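Local coordinates for 2-polyprenyl-6-methoxyphenol hydroxylase-like FAD-dependent oxidoreductase (PDB 6UI5), which binds flavin-adenine dinucleotide and belongs to the family of FAD-dependent oxidoreductases that resemble aromatic-ring hydroxylases, at residues A[204-208]-A[220-224]; A[410-414]-A[454-459]. One frame throughout, in Å; residues are numbered along the deposited sequence.

Contact 1 of 2, residues A[204-208]-A[220-224]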
loop_
_atom_site.group_PDB
_atom_site.type_symbol
_atom_site.label_atom_id
_atom_site.label_comp_id
_atom_site.label_asym_id
_atom_site.label_seq_id
_atom_site.Cartn_x
_atom_site.Cartn_y
_atom_site.Cartn_z
ATOM N N GLY A 204 4.901 -9.086 17.136
ATOM C CA GLY A 204 4.405 -7.717 17.102
ATOM C C GLY A 204 4.457 -6.925 18.407
ATOM O O GLY A 204 4.345 -5.692 18.394
ATOM N N ASP A 205 4.670 -7.619 19.528
ATOM C CA ASP A 205 4.480 -7.037 20.854
ATOM C C ASP A 205 5.569 -6.029 21.198
ATOM O O ASP A 205 6.762 -6.294 21.017
ATOM C CB ASP A 205 4.450 -8.143 21.907
ATOM C CG ASP A 205 3.710 -9.367 21.425
ATOM O OD1 ASP A 205 4.363 -10.268 20.866
ATOM O OD2 ASP A 205 2.474 -9.415 21.570
ATOM N N GLN A 206 5.154 -4.885 21.736
ATOM C CA GLN A 206 6.053 -3.795 22.076
ATOM C C GLN A 206 6.012 -3.533 23.574
ATOM O O GLN A 206 5.028 -3.849 24.255
ATOM C CB GLN A 206 5.681 -2.510 21.310
ATOM C CG GLN A 206 5.186 -2.746 19.859
ATOM C CD GLN A 206 4.567 -1.499 19.205
ATOM O OE1 GLN A 206 5.041 -0.376 19.405
ATOM N NE2 GLN A 206 3.516 -1.700 18.405
ATOM N N PHE A 207 7.102 -2.975 24.089
ATOM C CA PHE A 207 7.116 -2.415 25.433
ATOM C C PHE A 207 7.753 -1.035 25.414
ATOM O O PHE A 207 8.893 -0.883 24.966
ATOM C CB PHE A 207 7.879 -3.283 26.430
ATOM C CG PHE A 207 8.124 -2.577 27.734
ATOM C CD1 PHE A 207 7.120 -2.489 28.684
ATOM C CD2 PHE A 207 9.332 -1.950 27.986
ATOM C CE1 PHE A 207 7.330 -1.820 29.876
ATOM C CE2 PHE A 207 9.541 -1.274 29.170
ATOM C CZ PHE A 207 8.538 -1.212 30.118
ATOM N N LEU A 208 7.051 -0.045 25.953
ATOM C CA LEU A 208 7.582 1.304 26.081
ATOM C C LEU A 208 7.791 1.635 27.551
ATOM O O LEU A 208 6.847 1.577 28.342
ATOM C CB LEU A 208 6.650 2.339 25.449
ATOM C CG LEU A 208 7.166 3.753 25.731
ATOM C CD1 LEU A 208 8.503 3.973 25.025
ATOM C CD2 LEU A 208 6.161 4.825 25.338
ATOM N N PHE A 220 4.043 1.430 28.963
ATOM C CA PHE A 220 3.050 1.055 27.968
ATOM C C PHE A 220 3.407 -0.299 27.383
ATOM O O PHE A 220 4.559 -0.533 27.010
ATOM C CB PHE A 220 2.954 2.098 26.851
ATOM C CG PHE A 220 1.959 1.751 25.797
ATOM C CD1 PHE A 220 0.613 2.060 25.961
ATOM C CD2 PHE A 220 2.360 1.097 24.643
ATOM C CE1 PHE A 220 -0.317 1.728 24.992
ATOM C CE2 PHE A 220 1.447 0.768 23.671
ATOM C CZ PHE A 220 0.103 1.081 23.848
ATOM N N SER A 221 2.420 -1.179 27.301
ATOM C CA SER A 221 2.599 -2.481 26.678
ATOM C C SER A 221 1.499 -2.707 25.650
ATOM O O SER A 221 0.355 -2.286 25.835
ATOM C CB SER A 221 2.558 -3.608 27.718
ATOM O OG SER A 221 1.268 -3.649 28.310
ATOM N N ALA A 222 1.847 -3.415 24.584
ATOM C CA ALA A 222 0.919 -3.685 23.489
ATOM C C ALA A 222 1.196 -5.083 22.961
ATOM O O ALA A 222 2.287 -5.352 22.447
ATOM C CB ALA A 222 1.066 -2.658 22.371
ATOM N N GLU A 223 0.217 -5.969 23.082
ATOM C CA GLU A 223 0.427 -7.381 22.819
ATOM C C GLU A 223 -0.595 -7.870 21.805
ATOM O O GLU A 223 -1.768 -7.491 21.861
ATOM C CB GLU A 223 0.353 -8.195 24.127
ATOM C CG GLU A 223 1.640 -8.107 24.934
ATOM C CD GLU A 223 1.620 -8.941 26.220
ATOM O OE1 GLU A 223 1.150 -8.435 27.269
ATOM O OE2 GLU A 223 2.074 -10.112 26.184
ATOM N N PHE A 224 -0.140 -8.696 20.867
ATOM C CA PHE A 224 -0.999 -9.206 19.815
ATOM C C PHE A 224 -1.324 -10.655 20.133
ATOM O O PHE A 224 -0.415 -11.471 20.334
ATOM C CB PHE A 224 -0.338 -9.081 18.432
ATOM C CG PHE A 224 -0.145 -7.659 17.968
ATOM C CD1 PHE A 224 -1.147 -6.997 17.276
ATOM C CD2 PHE A 224 1.044 -6.988 18.203
ATOM C CE1 PHE A 224 -0.961 -5.696 16.826
ATOM C CE2 PHE A 224 1.228 -5.686 17.765
ATOM C CZ PHE A 224 0.226 -5.042 17.082
#
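The Phe224 ring meets Gly204 with its edge. Gly204 O and Asp205 N lie in the ring plane, and Phe224 CE2 is 3.2 Å from Gly204 O. The ring of Tyr350 also meets that of Phe224, their planes about 15° apart. The Phe207 ring approaches Phe220 O obliquely. The Phe220 ring meets that of Tyr264 at a small angle and touches the FAD.

Beyond the last bridge, the Asp205 carboxylate, not its backbone, accepts the next bond. With CG anti to the carbonyl carbon (chi1 -39°), the carboxylate comes near the opposite strand. Asp205 OD2 accepts from Phe224 N at 2.8 Å, nearly in line with the C-O bond. Gln206 and Ala222 form a hydrogen-bonded pair, as do Leu208 and Phe220. The bond from Leu208 N to Phe220 O is 2.8 Å and almost straight, at 175°. Phe207 and Ser221 form the non-hydrogen-bonded pair between them.

These are the two arms of a beta hairpin, strands 206-211 and 216-225. Strand 176-185 pairs with the other edge of strand 216-225. Helix 238-249 packs on the face bearing Phe207 and Ser221, and the opposite face carries Phe220 to the flavin pocket.

Contact 2 of 2, residues A[410-414]-A[454-459]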
loop_
_atom_site.group_PDB
_atom_site.type_symbol
_atom_site.label_atom_id
_atom_site.label_comp_id
_atom_site.label_asym_id
_atom_site.label_seq_id
_atom_site.Cartn_x
_atom_site.Cartn_y
_atom_site.Cartn_z
ATOM N N VAL A 410 4.649 29.895 9.011
ATOM C CA VAL A 410 5.435 30.981 8.443
ATOM C C VAL A 410 5.194 32.214 9.284
ATOM O O VAL A 410 4.121 32.395 9.865
ATOM C CB VAL A 410 5.117 31.273 6.945
ATOM C CG1 VAL A 410 5.638 30.154 6.047
ATOM C CG2 VAL A 410 3.619 31.501 6.715
ATOM N N GLN A 411 6.209 33.062 9.337
ATOM C CA GLN A 411 6.047 34.401 9.880
ATOM C C GLN A 411 5.227 35.265 8.937
ATOM O O GLN A 411 5.419 35.239 7.718
ATOM C CB GLN A 411 7.413 35.047 10.093
ATOM C CG GLN A 411 8.155 34.499 11.266
ATOM C CD GLN A 411 7.404 34.764 12.534
ATOM O OE1 GLN A 411 6.587 33.948 12.962
ATOM N NE2 GLN A 411 7.656 35.922 13.143
ATOM N N ILE A 412 4.322 36.057 9.492
ATOM C CA ILE A 412 3.745 37.145 8.726
ATOM C C ILE A 412 3.957 38.436 9.500
ATOM O O ILE A 412 3.640 38.516 10.690
ATOM C CB ILE A 412 2.263 36.904 8.387
ATOM C CG1 ILE A 412 1.419 36.868 9.624
ATOM C CG2 ILE A 412 2.080 35.615 7.565
ATOM C CD1 ILE A 412 0.704 38.114 9.808
ATOM N N LYS A 413 4.499 39.445 8.822
ATOM C CA LYS A 413 4.935 40.674 9.461
ATOM C C LYS A 413 3.914 41.782 9.221
ATOM O O LYS A 413 3.644 42.145 8.080
ATOM C CB LYS A 413 6.313 41.070 8.938
ATOM C CG LYS A 413 7.330 39.946 8.992
ATOM C CD LYS A 413 8.617 40.384 8.318
ATOM C CE LYS A 413 9.789 39.475 8.641
ATOM N NZ LYS A 413 9.585 38.068 8.146
ATOM N N THR A 414 3.361 42.320 10.297
ATOM C CA THR A 414 2.378 43.388 10.262
ATOM C C THR A 414 3.072 44.697 10.639
ATOM O O THR A 414 4.188 44.692 11.175
ATOM C CB THR A 414 1.205 43.035 11.201
ATOM O OG1 THR A 414 0.372 42.042 10.565
ATOM C CG2 THR A 414 0.354 44.218 11.591
ATOM N N VAL A 454 -6.095 40.945 7.615
ATOM C CA VAL A 454 -4.730 41.074 8.112
ATOM C C VAL A 454 -3.838 41.457 6.927
ATOM O O VAL A 454 -3.727 40.694 5.954
ATOM C CB VAL A 454 -4.259 39.765 8.771
ATOM C CG1 VAL A 454 -2.757 39.790 9.060
ATOM C CG2 VAL A 454 -5.114 39.425 10.061
ATOM N N ARG A 455 -3.217 42.642 7.007
ATOM C CA ARG A 455 -2.337 43.175 5.968
ATOM C C ARG A 455 -0.891 42.916 6.354
ATOM O O ARG A 455 -0.399 43.450 7.354
ATOM C CB ARG A 455 -2.536 44.679 5.776
ATOM C CG ARG A 455 -3.963 45.159 5.767
ATOM C CD ARG A 455 -4.617 44.969 4.402
ATOM N NE ARG A 455 -5.906 45.661 4.362
ATOM C CZ ARG A 455 -6.709 45.704 3.306
ATOM N NH1 ARG A 455 -6.355 45.097 2.174
ATOM N NH2 ARG A 455 -7.857 46.371 3.382
ATOM N N ALA A 456 -0.209 42.111 5.560
ATOM C CA ALA A 456 1.127 41.668 5.910
ATOM C C ALA A 456 2.032 41.725 4.687
ATOM O O ALA A 456 1.606 42.035 3.564
ATOM C CB ALA A 456 1.100 40.242 6.487
ATOM N N GLN A 457 3.280 41.386 4.918
ATOM C CA GLN A 457 4.300 41.384 3.902
ATOM C C GLN A 457 4.250 40.100 3.090
ATOM O O GLN A 457 3.730 39.085 3.558
ATOM C CB GLN A 457 5.664 41.597 4.541
ATOM C CG GLN A 457 5.690 43.010 5.123
ATOM C CD GLN A 457 5.822 44.025 3.995
ATOM O OE1 GLN A 457 6.767 43.955 3.209
ATOM N NE2 GLN A 457 4.858 44.943 3.891
ATOM N N PRO A 458 4.678 40.147 1.828
ATOM C CA PRO A 458 4.622 38.938 1.004
ATOM C C PRO A 458 5.431 37.824 1.638
ATOM O O PRO A 458 6.467 38.052 2.260
ATOM C CB PRO A 458 5.216 39.395 -0.338
ATOM C CG PRO A 458 5.969 40.630 -0.032
ATOM C CD PRO A 458 5.211 41.299 1.073
ATOM N N VAL A 459 4.933 36.604 1.501
ATOM C CA VAL A 459 5.531 35.433 2.121
ATOM C C VAL A 459 5.980 34.506 1.002
ATOM O O VAL A 459 5.166 34.143 0.150
ATOM C CB VAL A 459 4.549 34.715 3.065
ATOM C CG1 VAL A 459 5.119 33.367 3.545
ATOM C CG2 VAL A 459 4.177 35.646 4.221
HETATM O O HOH W 1 4.520 38.853 6.260
#
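Val410 meets Val459 at the start of the first segment. Val410 CG2 is 4.0 Å from Val459 CG1, and the two side chains cross obliquely. Gln411 contributes its backbone: Gln411 O rests 3.7 Å from Val459 CG2, while its amide end leads away.

Ile412 is buried and carries most of the apolar contact. A chi1 of 65° puts CG1 between the backbone N and the carbonyl carbon, and chi2 102° turns CD1 toward Val454. Ile412 CD1 lies 3.9 Å from Val454 CG1 and also touches Ala456 CB. On the other branch, Ile412 CG2 reaches Val459 CG2 at 3.9 Å. Ile412 thus spans both ends of the curved second segment.

Lys413 supplies the polar link through its backbone. Lys413 O accepts from Gln457 N at 3.3 Å, a long bond bent to 138° at the hydrogen. Ala456 CA adds a CA-H...O contact to the same oxygen. A water bridges the two segments beside this bond: it accepts from Lys413 N and donates to Gln457 O, 2.8 Å away. The direct bond and the water thus use both backbone polar groups of each residue.

Thr414 ends the segment. Thr414 OG1 lies 3.6 Å from Arg455 O, and the side chain crosses that of Val454 at about a right angle.

No continuous ladder forms here. Strand 411-414 pairs instead with strand 417-420, and the second segment leaves strand 451-455 at Ala456. That strand is an outer one of the four-stranded mixed sheet and runs beside strand 430-434. The contact therefore packs the small two-stranded sheet against the edge strand of the mixed sheet and the loop that follows it, in the C-terminal thioredoxin-like region, with Leu435 also touching Ala456 and Val459.

From the N terminus, the chain builds four of the five parallel strands, then enters the large antiparallel sheet. Contact 1 closes a short loop there, with 11 residues between its segments, and forms a local hairpin beside the flavin. Strand 279-281 joins the parallel sheet after contact 1. The chain then runs on through several helices before it reaches contact 2. This one closes a longer loop of 39 residues and joins two sheets of the C-terminal region. The two loops are in series and neither nest nor cross. The centres of contact 1 and contact 2 are about 46 Å apart, on opposite sides of the chain's centre. Contact 1 lies in the FAD-binding range and contact 2 in the C-terminal range; they do not touch.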